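Local structure of phosphoribosylaminoimidazole-succinocarboxamide synthase (Saccharomyces cerevisiae, 1OBG) at residues L113-V118 with A179-E184; D70-L75 with T225-L230. The protein catalyses the ATP-dependent joining of aspartate to the carboxylate of 5-amino-4-carboxyimidazole ribotide, giving SAICAR in purine biosynthesis. One frame throughout, in Å; residues are numbered along the deposited sequence.

Interaction 1 of 2, residues L113-V118 with A179-E184; sequences LIPLEV and AELVGE. With AMP (adenosine monophosphate), chain B.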
ATOM      1  N   LEU A 113     -16.074   4.148   4.190  1.00 22.01           N
ATOM      2  CA  LEU A 113     -14.723   4.657   4.371  1.00 21.85           C
ATOM      3  C   LEU A 113     -14.694   5.986   5.119  1.00 21.00           C
ATOM      4  O   LEU A 113     -15.579   6.835   4.954  1.00 20.05           O
ATOM      5  CB  LEU A 113     -14.057   4.834   3.011  1.00 23.06           C
ATOM      6  CG  LEU A 113     -14.056   3.602   2.089  1.00 27.35           C
ATOM      7  CD1 LEU A 113     -13.274   3.881   0.789  1.00 30.34           C
ATOM      8  CD2 LEU A 113     -13.510   2.372   2.797  1.00 27.66           C
ATOM      9  N   ILE A 114     -13.676   6.166   5.953  1.00 19.15           N
ATOM     10  CA  ILE A 114     -13.410   7.484   6.522  1.00 17.94           C
ATOM     11  C   ILE A 114     -12.704   8.235   5.401  1.00 17.82           C
ATOM     12  O   ILE A 114     -11.719   7.740   4.808  1.00 16.75           O
ATOM     13  CB  ILE A 114     -12.568   7.411   7.820  1.00 18.86           C
ATOM     14  CG1 ILE A 114     -13.363   6.695   8.928  1.00 18.47           C
ATOM     15  CG2 ILE A 114     -12.158   8.822   8.263  1.00 17.39           C
ATOM     16  CD1 ILE A 114     -12.520   6.248  10.134  1.00 18.17           C
ATOM     17  N   PRO A 115     -13.238   9.401   5.050  1.00 18.06           N
ATOM     18  CA  PRO A 115     -12.764  10.108   3.844  1.00 18.15           C
ATOM     19  C   PRO A 115     -11.444  10.884   4.047  1.00 18.03           C
ATOM     20  O   PRO A 115     -11.415  12.110   3.882  1.00 18.39           O
ATOM     21  CB  PRO A 115     -13.949  11.037   3.520  1.00 18.20           C
ATOM     22  CG  PRO A 115     -14.518  11.384   4.863  1.00 18.71           C
ATOM     23  CD  PRO A 115     -14.364  10.110   5.706  1.00 17.70           C
ATOM     24  N   LEU A 116     -10.373  10.169   4.406  1.00 17.45           N
ATOM     25  CA  LEU A 116      -9.031  10.728   4.597  1.00 17.09           C
ATOM     26  C   LEU A 116      -8.050   9.712   4.072  1.00 16.93           C
ATOM     27  O   LEU A 116      -8.331   8.510   4.144  1.00 17.77           O
ATOM     28  CB  LEU A 116      -8.729  10.891   6.093  1.00 17.51           C
ATOM     29  CG  LEU A 116      -9.476  11.911   6.957  1.00 19.58           C
ATOM     30  CD1 LEU A 116      -9.039  11.767   8.419  1.00 18.34           C
ATOM     31  CD2 LEU A 116      -9.201  13.326   6.428  1.00 22.82           C
ATOM     32  N   GLU A 117      -6.917  10.165   3.537  1.00 15.38           N
ATOM     33  CA  GLU A 117      -5.797   9.285   3.343  1.00 15.72           C
ATOM     34  C   GLU A 117      -4.997   9.462   4.641  1.00 14.78           C
ATOM     35  O   GLU A 117      -4.533  10.551   4.967  1.00 13.34           O
ATOM     36  CB  GLU A 117      -4.932   9.641   2.126  1.00 17.21           C
ATOM     37  CG  GLU A 117      -5.626   9.573   0.761  1.00 21.01           C
ATOM     38  CD  GLU A 117      -6.083   8.177   0.341  1.00 28.01           C
ATOM     39  OE1 GLU A 117      -6.049   7.224   1.146  1.00 30.44           O
ATOM     40  OE2 GLU A 117      -6.490   8.027  -0.832  1.00 33.90           O
ATOM     41  N   VAL A 118      -4.880   8.382   5.383  1.00 13.84           N
ATOM     42  CA  VAL A 118      -4.269   8.446   6.696  1.00 14.18           C
ATOM     43  C   VAL A 118      -2.789   8.130   6.530  1.00 14.06           C
ATOM     44  O   VAL A 118      -2.358   6.967   6.592  1.00 14.34           O
ATOM     45  CB  VAL A 118      -4.959   7.496   7.644  1.00 14.24           C
ATOM     46  CG1 VAL A 118      -4.334   7.609   9.073  1.00 15.79           C
ATOM     47  CG2 VAL A 118      -6.431   7.857   7.710  1.00 14.56           C
ATOM     48  N   ALA A 179     -10.044  17.208  11.614  1.00 22.00           N
ATOM     49  CA  ALA A 179     -11.075  17.272  12.655  1.00 23.28           C
ATOM     50  C   ALA A 179     -12.366  17.980  12.194  1.00 24.60           C
ATOM     51  O   ALA A 179     -13.463  17.533  12.506  1.00 25.64           O
ATOM     52  CB  ALA A 179     -10.510  17.949  13.933  1.00 23.42           C
ATOM     53  N   GLU A 180     -12.243  19.081  11.464  1.00 25.36           N
ATOM     54  CA  GLU A 180     -13.418  19.762  10.922  1.00 26.85           C
ATOM     55  C   GLU A 180     -14.079  18.844   9.893  1.00 26.82           C
ATOM     56  O   GLU A 180     -15.308  18.748   9.815  1.00 26.99           O
ATOM     57  CB  GLU A 180     -13.025  21.102  10.292  1.00 27.04           C
ATOM     58  CG  GLU A 180     -12.890  22.229  11.320  1.00 31.86           C
ATOM     59  CD  GLU A 180     -12.397  23.562  10.741  1.00 36.97           C
ATOM     60  OE1 GLU A 180     -12.169  23.669   9.527  1.00 36.88           O
ATOM     61  OE2 GLU A 180     -12.231  24.525  11.521  1.00 41.22           O
ATOM     62  N   LEU A 181     -13.246  18.150   9.126  1.00 26.14           N
ATOM     63  CA  LEU A 181     -13.716  17.272   8.064  1.00 26.31           C
ATOM     64  C   LEU A 181     -14.445  16.033   8.598  1.00 25.91           C
ATOM     65  O   LEU A 181     -15.554  15.728   8.150  1.00 26.11           O
ATOM     66  CB  LEU A 181     -12.551  16.948   7.105  1.00 25.96           C
ATOM     67  CG  LEU A 181     -12.454  15.984   5.903  1.00 28.54           C
ATOM     68  CD1 LEU A 181     -13.731  15.324   5.399  1.00 29.56           C
ATOM     69  CD2 LEU A 181     -11.708  16.652   4.761  1.00 26.82           C
ATOM     70  N   VAL A 182     -13.859  15.320   9.560  1.00 24.94           N
ATOM     71  CA  VAL A 182     -14.496  14.077   9.990  1.00 24.33           C
ATOM     72  C   VAL A 182     -15.077  14.100  11.379  1.00 25.07           C
ATOM     73  O   VAL A 182     -15.746  13.152  11.772  1.00 25.58           O
ATOM     74  CB  VAL A 182     -13.574  12.828   9.834  1.00 24.64           C
ATOM     75  CG1 VAL A 182     -13.162  12.625   8.376  1.00 22.08           C
ATOM     76  CG2 VAL A 182     -12.376  12.899  10.787  1.00 22.77           C
ATOM     77  N   GLY A 183     -14.838  15.175  12.127  1.00 25.26           N
ATOM     78  CA  GLY A 183     -15.293  15.233  13.502  1.00 26.14           C
ATOM     79  C   GLY A 183     -14.088  15.157  14.412  1.00 27.07           C
ATOM     80  O   GLY A 183     -13.156  14.372  14.170  1.00 26.19           O
ATOM     81  N   GLU A 184     -14.106  15.977  15.458  1.00 27.91           N
ATOM     82  CA  GLU A 184     -12.999  16.058  16.399  1.00 29.57           C
ATOM     83  C   GLU A 184     -12.675  14.693  17.027  1.00 28.78           C
ATOM     84  O   GLU A 184     -11.533  14.261  17.001  1.00 28.29           O
ATOM     85  CB  GLU A 184     -13.311  17.110  17.477  1.00 30.99           C
ATOM     86  CG  GLU A 184     -12.237  17.310  18.531  1.00 36.69           C
ATOM     87  CD  GLU A 184     -11.014  18.048  18.006  1.00 44.44           C
ATOM     88  OE1 GLU A 184      -9.986  17.381  17.733  1.00 48.18           O
ATOM     89  OE2 GLU A 184     -11.065  19.295  17.872  1.00 47.88           O
TER
HETATM   90  P   AMP B 307      -7.572   0.899  -5.374  1.00 63.89           P
HETATM   91  O1P AMP B 307      -6.250   0.714  -4.617  1.00 65.68           O
HETATM   92  O2P AMP B 307      -7.802  -0.160  -6.391  1.00 65.16           O
HETATM   93  O3P AMP B 307      -7.604   2.356  -6.073  1.00 63.77           O
HETATM   94  O5' AMP B 307      -8.786   0.798  -4.329  1.00 57.79           O
HETATM   95  C5' AMP B 307     -10.087   0.792  -4.846  1.00 46.93           C
HETATM   96  C4' AMP B 307     -10.988   1.521  -3.875  1.00 40.05           C
HETATM   97  O4' AMP B 307     -11.477   0.596  -2.924  1.00 34.15           O
HETATM   98  C3' AMP B 307     -10.228   2.608  -3.114  1.00 37.14           C
HETATM   99  O3' AMP B 307     -10.939   3.816  -3.238  1.00 34.38           O
HETATM  100  C2' AMP B 307     -10.252   2.132  -1.675  1.00 33.49           C
HETATM  101  O2' AMP B 307     -10.420   3.225  -0.813  1.00 30.67           O
HETATM  102  C1' AMP B 307     -11.477   1.222  -1.671  1.00 32.15           C
HETATM  103  N9  AMP B 307     -11.502   0.200  -0.604  1.00 29.99           N
HETATM  104  C8  AMP B 307     -10.464  -0.493  -0.026  1.00 28.99           C
HETATM  105  N7  AMP B 307     -10.991  -1.323   0.911  1.00 29.49           N
HETATM  106  C5  AMP B 307     -12.337  -1.176   0.930  1.00 27.06           C
HETATM  107  C6  AMP B 307     -13.366  -1.764   1.673  1.00 27.56           C
HETATM  108  N6  AMP B 307     -13.148  -2.822   2.461  1.00 23.61           N
HETATM  109  N1  AMP B 307     -14.671  -1.365   1.437  1.00 26.64           N
HETATM  110  C2  AMP B 307     -14.968  -0.416   0.484  1.00 27.63           C
HETATM  111  N3  AMP B 307     -13.943   0.156  -0.250  1.00 26.77           N
HETATM  112  C4  AMP B 307     -12.661  -0.218  -0.026  1.00 28.54           C

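Interaction 2 of 2, residues D70-L75 with T225-L230; sequences DVRNHL and TNEIIL. With AMP (adenosine monophosphate), chain B.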
ATOM      1  N   ASP A  70      -4.636  -5.732  17.106  1.00 21.15           N
ATOM      2  CA  ASP A  70      -4.569  -4.286  17.260  1.00 20.64           C
ATOM      3  C   ASP A  70      -5.703  -3.572  16.574  1.00 19.71           C
ATOM      4  O   ASP A  70      -6.046  -2.443  16.925  1.00 19.82           O
ATOM      5  CB  ASP A  70      -3.260  -3.761  16.697  1.00 20.84           C
ATOM      6  CG  ASP A  70      -2.065  -4.336  17.403  1.00 23.99           C
ATOM      7  OD1 ASP A  70      -1.918  -4.052  18.603  1.00 26.62           O
ATOM      8  OD2 ASP A  70      -1.230  -5.087  16.844  1.00 27.04           O
ATOM      9  N   VAL A  71      -6.278  -4.216  15.574  1.00 18.11           N
ATOM     10  CA  VAL A  71      -7.320  -3.568  14.799  1.00 17.86           C
ATOM     11  C   VAL A  71      -8.088  -4.612  14.008  1.00 17.08           C
ATOM     12  O   VAL A  71      -7.513  -5.607  13.548  1.00 16.75           O
ATOM     13  CB  VAL A  71      -6.701  -2.460  13.857  1.00 17.10           C
ATOM     14  CG1 VAL A  71      -5.753  -3.066  12.799  1.00 17.35           C
ATOM     15  CG2 VAL A  71      -7.780  -1.578  13.245  1.00 18.17           C
ATOM     16  N   ARG A  72      -9.385  -4.383  13.868  1.00 17.56           N
ATOM     17  CA  ARG A  72     -10.215  -5.203  12.989  1.00 19.12           C
ATOM     18  C   ARG A  72      -9.828  -4.881  11.559  1.00 17.74           C
ATOM     19  O   ARG A  72      -9.479  -3.733  11.244  1.00 17.73           O
ATOM     20  CB  ARG A  72     -11.679  -4.838  13.136  1.00 19.82           C
ATOM     21  CG  ARG A  72     -12.449  -5.650  14.165  1.00 28.19           C
ATOM     22  CD  ARG A  72     -13.946  -5.249  14.270  1.00 36.11           C
ATOM     23  NE  ARG A  72     -14.771  -5.691  13.132  1.00 41.84           N
ATOM     24  CZ  ARG A  72     -16.006  -5.238  12.868  1.00 44.43           C
ATOM     25  NH1 ARG A  72     -16.574  -4.319  13.650  1.00 45.42           N
ATOM     26  NH2 ARG A  72     -16.677  -5.695  11.817  1.00 45.91           N
ATOM     27  N   ASN A  73      -9.878  -5.874  10.684  1.00 16.58           N
ATOM     28  CA  ASN A  73      -9.621  -5.602   9.267  1.00 15.65           C
ATOM     29  C   ASN A  73     -10.794  -6.059   8.408  1.00 15.56           C
ATOM     30  O   ASN A  73     -11.728  -6.709   8.915  1.00 15.45           O
ATOM     31  CB  ASN A  73      -8.305  -6.221   8.807  1.00 14.95           C
ATOM     32  CG  ASN A  73      -8.269  -7.728   8.979  1.00 17.92           C
ATOM     33  OD1 ASN A  73      -7.442  -8.270   9.736  1.00 18.89           O
ATOM     34  ND2 ASN A  73      -9.162  -8.413   8.288  1.00 13.72           N
ATOM     35  N   HIS A  74     -10.742  -5.743   7.120  1.00 13.83           N
ATOM     36  CA  HIS A  74     -11.858  -6.050   6.237  1.00 14.37           C
ATOM     37  C   HIS A  74     -11.903  -7.465   5.641  1.00 14.78           C
ATOM     38  O   HIS A  74     -12.814  -7.777   4.874  1.00 14.57           O
ATOM     39  CB  HIS A  74     -12.012  -4.979   5.134  1.00 13.94           C
ATOM     40  CG  HIS A  74     -10.895  -4.919   4.121  1.00 13.57           C
ATOM     41  ND1 HIS A  74      -9.678  -5.549   4.273  1.00 18.10           N
ATOM     42  CD2 HIS A  74     -10.820  -4.259   2.942  1.00  9.92           C
ATOM     43  CE1 HIS A  74      -8.914  -5.304   3.221  1.00 14.81           C
ATOM     44  NE2 HIS A  74      -9.584  -4.517   2.404  1.00 14.14           N
ATOM     45  N   LEU A  75     -10.939  -8.318   5.965  1.00 14.83           N
ATOM     46  CA  LEU A  75     -10.934  -9.659   5.383  1.00 16.22           C
ATOM     47  C   LEU A  75     -12.173 -10.434   5.814  1.00 16.89           C
ATOM     48  O   LEU A  75     -12.574 -10.377   6.988  1.00 16.09           O
ATOM     49  CB  LEU A  75      -9.688 -10.463   5.793  1.00 15.91           C
ATOM     50  CG  LEU A  75      -8.334  -9.885   5.339  1.00 16.87           C
ATOM     51  CD1 LEU A  75      -7.202 -10.767   5.864  1.00 18.53           C
ATOM     52  CD2 LEU A  75      -8.264  -9.729   3.815  1.00 16.55           C
ATOM     53  N   THR A 225     -21.220  -0.346  15.596  1.00 44.16           N
ATOM     54  CA  THR A 225     -20.343  -0.533  16.762  1.00 44.45           C
ATOM     55  C   THR A 225     -19.364   0.616  16.990  1.00 43.76           C
ATOM     56  O   THR A 225     -18.662   0.637  18.001  1.00 44.18           O
ATOM     57  CB  THR A 225     -19.542  -1.843  16.633  1.00 44.94           C
ATOM     58  OG1 THR A 225     -18.742  -1.785  15.444  1.00 47.27           O
ATOM     59  CG2 THR A 225     -20.461  -3.050  16.371  1.00 45.31           C
ATOM     60  N   ASN A 226     -19.324   1.558  16.045  1.00 43.04           N
ATOM     61  CA  ASN A 226     -18.336   2.654  16.017  1.00 41.84           C
ATOM     62  C   ASN A 226     -16.863   2.258  15.842  1.00 39.55           C
ATOM     63  O   ASN A 226     -15.985   3.095  15.988  1.00 39.72           O
ATOM     64  CB  ASN A 226     -18.491   3.598  17.223  1.00 42.92           C
ATOM     65  CG  ASN A 226     -18.425   5.069  16.821  1.00 45.42           C
ATOM     66  OD1 ASN A 226     -18.100   5.932  17.641  1.00 49.42           O
ATOM     67  ND2 ASN A 226     -18.738   5.359  15.558  1.00 47.35           N
ATOM     68  N   GLU A 227     -16.599   0.992  15.537  1.00 36.93           N
ATOM     69  CA  GLU A 227     -15.234   0.483  15.446  1.00 34.70           C
ATOM     70  C   GLU A 227     -14.574   0.933  14.152  1.00 31.50           C
ATOM     71  O   GLU A 227     -15.194   0.933  13.087  1.00 30.40           O
ATOM     72  CB  GLU A 227     -15.227  -1.041  15.465  1.00 35.55           C
ATOM     73  CG  GLU A 227     -15.444  -1.681  16.822  1.00 40.58           C
ATOM     74  CD  GLU A 227     -15.506  -3.198  16.719  1.00 46.95           C
ATOM     75  OE1 GLU A 227     -14.511  -3.855  17.095  1.00 50.44           O
ATOM     76  OE2 GLU A 227     -16.545  -3.736  16.256  1.00 48.61           O
ATOM     77  N   ILE A 228     -13.310   1.303  14.247  1.00 28.19           N
ATOM     78  CA  ILE A 228     -12.522   1.611  13.058  1.00 25.11           C
ATOM     79  C   ILE A 228     -11.974   0.307  12.448  1.00 23.46           C
ATOM     80  O   ILE A 228     -11.497  -0.556  13.167  1.00 22.67           O
ATOM     81  CB  ILE A 228     -11.401   2.607  13.410  1.00 24.83           C
ATOM     82  CG1 ILE A 228     -12.015   3.932  13.899  1.00 25.69           C
ATOM     83  CG2 ILE A 228     -10.478   2.831  12.202  1.00 23.40           C
ATOM     84  CD1 ILE A 228     -10.989   4.963  14.450  1.00 25.15           C
ATOM     85  N   ILE A 229     -12.055   0.179  11.121  1.00 21.70           N
ATOM     86  CA  ILE A 229     -11.627  -1.038  10.429  1.00 20.13           C
ATOM     87  C   ILE A 229     -10.515  -0.704   9.455  1.00 18.49           C
ATOM     88  O   ILE A 229     -10.607   0.270   8.718  1.00 16.72           O
ATOM     89  CB  ILE A 229     -12.797  -1.666   9.597  1.00 20.32           C
ATOM     90  CG1 ILE A 229     -14.117  -1.746  10.385  1.00 21.87           C
ATOM     91  CG2 ILE A 229     -12.390  -3.032   8.979  1.00 19.11           C
ATOM     92  CD1 ILE A 229     -14.087  -2.666  11.547  1.00 26.76           C
ATOM     93  N   LEU A 230      -9.487  -1.532   9.450  1.00 17.13           N
ATOM     94  CA  LEU A 230      -8.415  -1.399   8.489  1.00 17.86           C
ATOM     95  C   LEU A 230      -8.899  -1.941   7.156  1.00 17.97           C
ATOM     96  O   LEU A 230      -9.335  -3.094   7.049  1.00 17.56           O
ATOM     97  CB  LEU A 230      -7.178  -2.154   8.944  1.00 17.65           C
ATOM     98  CG  LEU A 230      -5.853  -1.914   8.238  1.00 18.39           C
ATOM     99  CD1 LEU A 230      -5.532  -0.418   8.137  1.00 16.63           C
ATOM    100  CD2 LEU A 230      -4.762  -2.684   8.984  1.00 18.75           C
TER
HETATM  101  P   AMP B 307      -7.572   0.899  -5.374  1.00 63.89           P
HETATM  102  O1P AMP B 307      -6.250   0.714  -4.617  1.00 65.68           O
HETATM  103  O2P AMP B 307      -7.802  -0.160  -6.391  1.00 65.16           O
HETATM  104  O3P AMP B 307      -7.604   2.356  -6.073  1.00 63.77           O
HETATM  105  O5' AMP B 307      -8.786   0.798  -4.329  1.00 57.79           O
HETATM  106  C5' AMP B 307     -10.087   0.792  -4.846  1.00 46.93           C
HETATM  107  C4' AMP B 307     -10.988   1.521  -3.875  1.00 40.05           C
HETATM  108  O4' AMP B 307     -11.477   0.596  -2.924  1.00 34.15           O
HETATM  109  C3' AMP B 307     -10.228   2.608  -3.114  1.00 37.14           C
HETATM  110  O3' AMP B 307     -10.939   3.816  -3.238  1.00 34.38           O
HETATM  111  C2' AMP B 307     -10.252   2.132  -1.675  1.00 33.49           C
HETATM  112  O2' AMP B 307     -10.420   3.225  -0.813  1.00 30.67           O
HETATM  113  C1' AMP B 307     -11.477   1.222  -1.671  1.00 32.15           C
HETATM  114  N9  AMP B 307     -11.502   0.200  -0.604  1.00 29.99           N
HETATM  115  C8  AMP B 307     -10.464  -0.493  -0.026  1.00 28.99           C
HETATM  116  N7  AMP B 307     -10.991  -1.323   0.911  1.00 29.49           N
HETATM  117  C5  AMP B 307     -12.337  -1.176   0.930  1.00 27.06           C
HETATM  118  C6  AMP B 307     -13.366  -1.764   1.673  1.00 27.56           C
HETATM  119  N6  AMP B 307     -13.148  -2.822   2.461  1.00 23.61           N
HETATM  120  N1  AMP B 307     -14.671  -1.365   1.437  1.00 26.64           N
HETATM  121  C2  AMP B 307     -14.968  -0.416   0.484  1.00 27.63           C
HETATM  122  N3  AMP B 307     -13.943   0.156  -0.250  1.00 26.77           N
HETATM  123  C4  AMP B 307     -12.661  -0.218  -0.026  1.00 28.54           C
HETATM  124  O   HOH W   1     -10.586  -1.983  15.275  1.00 21.98           O

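Interaction 1 of 2, residues L113-V118 with A179-E184
A small apolar contact, in which Ile114, Pro115 and Leu116 meet Leu181 and Val182, packs the last turn of helix 175-182 against the interrupted early part of strand 112-121. Val182 is central to it. Its CG1 lies 3.9 Å from Ile114 CG2, the two side chains crossing at about a right angle, and at the same 3.9 Å from Pro115 CD. Leu116 and Val182 reach toward each other tip to tip, Leu116 CG 4.0 Å from Val182 CG1. A single methyl thus touches three residues, and the valine torsion sets it there: CG1 stands anti to the carbonyl carbon (chi1 -60°). Farther out, the Pro115 and Leu181 side chains slide past each other in opposite directions, Pro115 CG 4.1 Å from Leu181 CD1, while Leu116 CD2 lies 4.2 Å from Leu181 CG.

Pro115 is the centre of an inverse gamma turn, closed by the bond from Leu116 N to Ile114 O, a kink that probably helps Ile114, Pro115 and Leu116 all reach the helix. On the helix side, Gly183 ends 175-182 with positive phi and is also the N-cap residue of helix 184-208; a CB held at those angles would collide with the carbonyl O of Val182, reason enough for a glycine. Ile114 also rests on Val190 of that second helix and on Phe219 of strand 210-221, so it lies buried between sheet and helix. One residue before it, Leu113 turns to the nucleotide, its CD1 3.3 Å from AMP O2' and its CD2 3.8 Å from AMP N3.

Interaction 2 of 2, residues D70-L75 with T225-L230
Beside the adenine end of the AMP pocket, the short, weakly bonded strand 72-73 pairs in parallel with strand 228-230, chiefly at Asn73 and Leu230, at the margin of the mixed sheet. Leu230 N gives a nearly straight bond to Arg72 O (2.8 Å, 174°), and Leu230 O in turn takes a weak, bent bond from His74 N at 3.0 Å. Where the strands part, a water bridges them, accepting from Arg72 N and donating to Ile228 O.

The Arg72 side chain runs past Ile229 toward the turn at Thr225-Glu227. Its chain bends at chi3 (73°), which lays the guanidinium over Ile229: CD1 of the isoleucine stands 3.4 Å above the plane, over its centre. NH1 then forms a salt bridge with Glu227 OE2 (2.7 Å), reaching it from above the carboxylate plane, with the two flat groups 45° apart. The same oxygen accepts from Thr225 OG1 at 3.0 Å through its anti lone pair, so two donors grip it and help fix the carboxylate's rotation. An alanine in place of Arg72 is likely to leave Glu227 without its cationic mate across the strands and to uncover the end of Ile229.

In this parallel pairing the side chains alternate between the two faces of the sheet. Ile229 shares one with Arg72, its CG2 reaching 3.5 Å from Asn73 C; Leu230 shares the other with Asn73, and its side chain crosses that of Val71 at about a right angle, Leu230 CD2 4.0 Å from Val71 CG1. Val71 continues onto Leu193 and Leu197 of helix 184-208, and Leu230 onto Phe64 of helix 52-66. Past the pairing, His74 lines the AMP pocket, and Leu75 touches a second bound AMP.

How the interactions relate
Both interactions reach the mixed sheet and touch the same AMP, yet they do not touch each other: their centres are 16 Å apart and their nearest atoms about 4 Å. Along the chain the order is 70-75, 113-118, 179-184, 225-230, which nests interaction 1 inside the loop closed by interaction 2. Strand 210-221 pairs with both 112-121 and 228-230 and so stands between the two contacts, while helix 184-208 packs on Ile114 in one and on Val71 and Ile228 in the other. The nucleotide is therefore met from two parts of one sheet, Leu113 in interaction 1 and His74 in interaction 2 both being pocket residues.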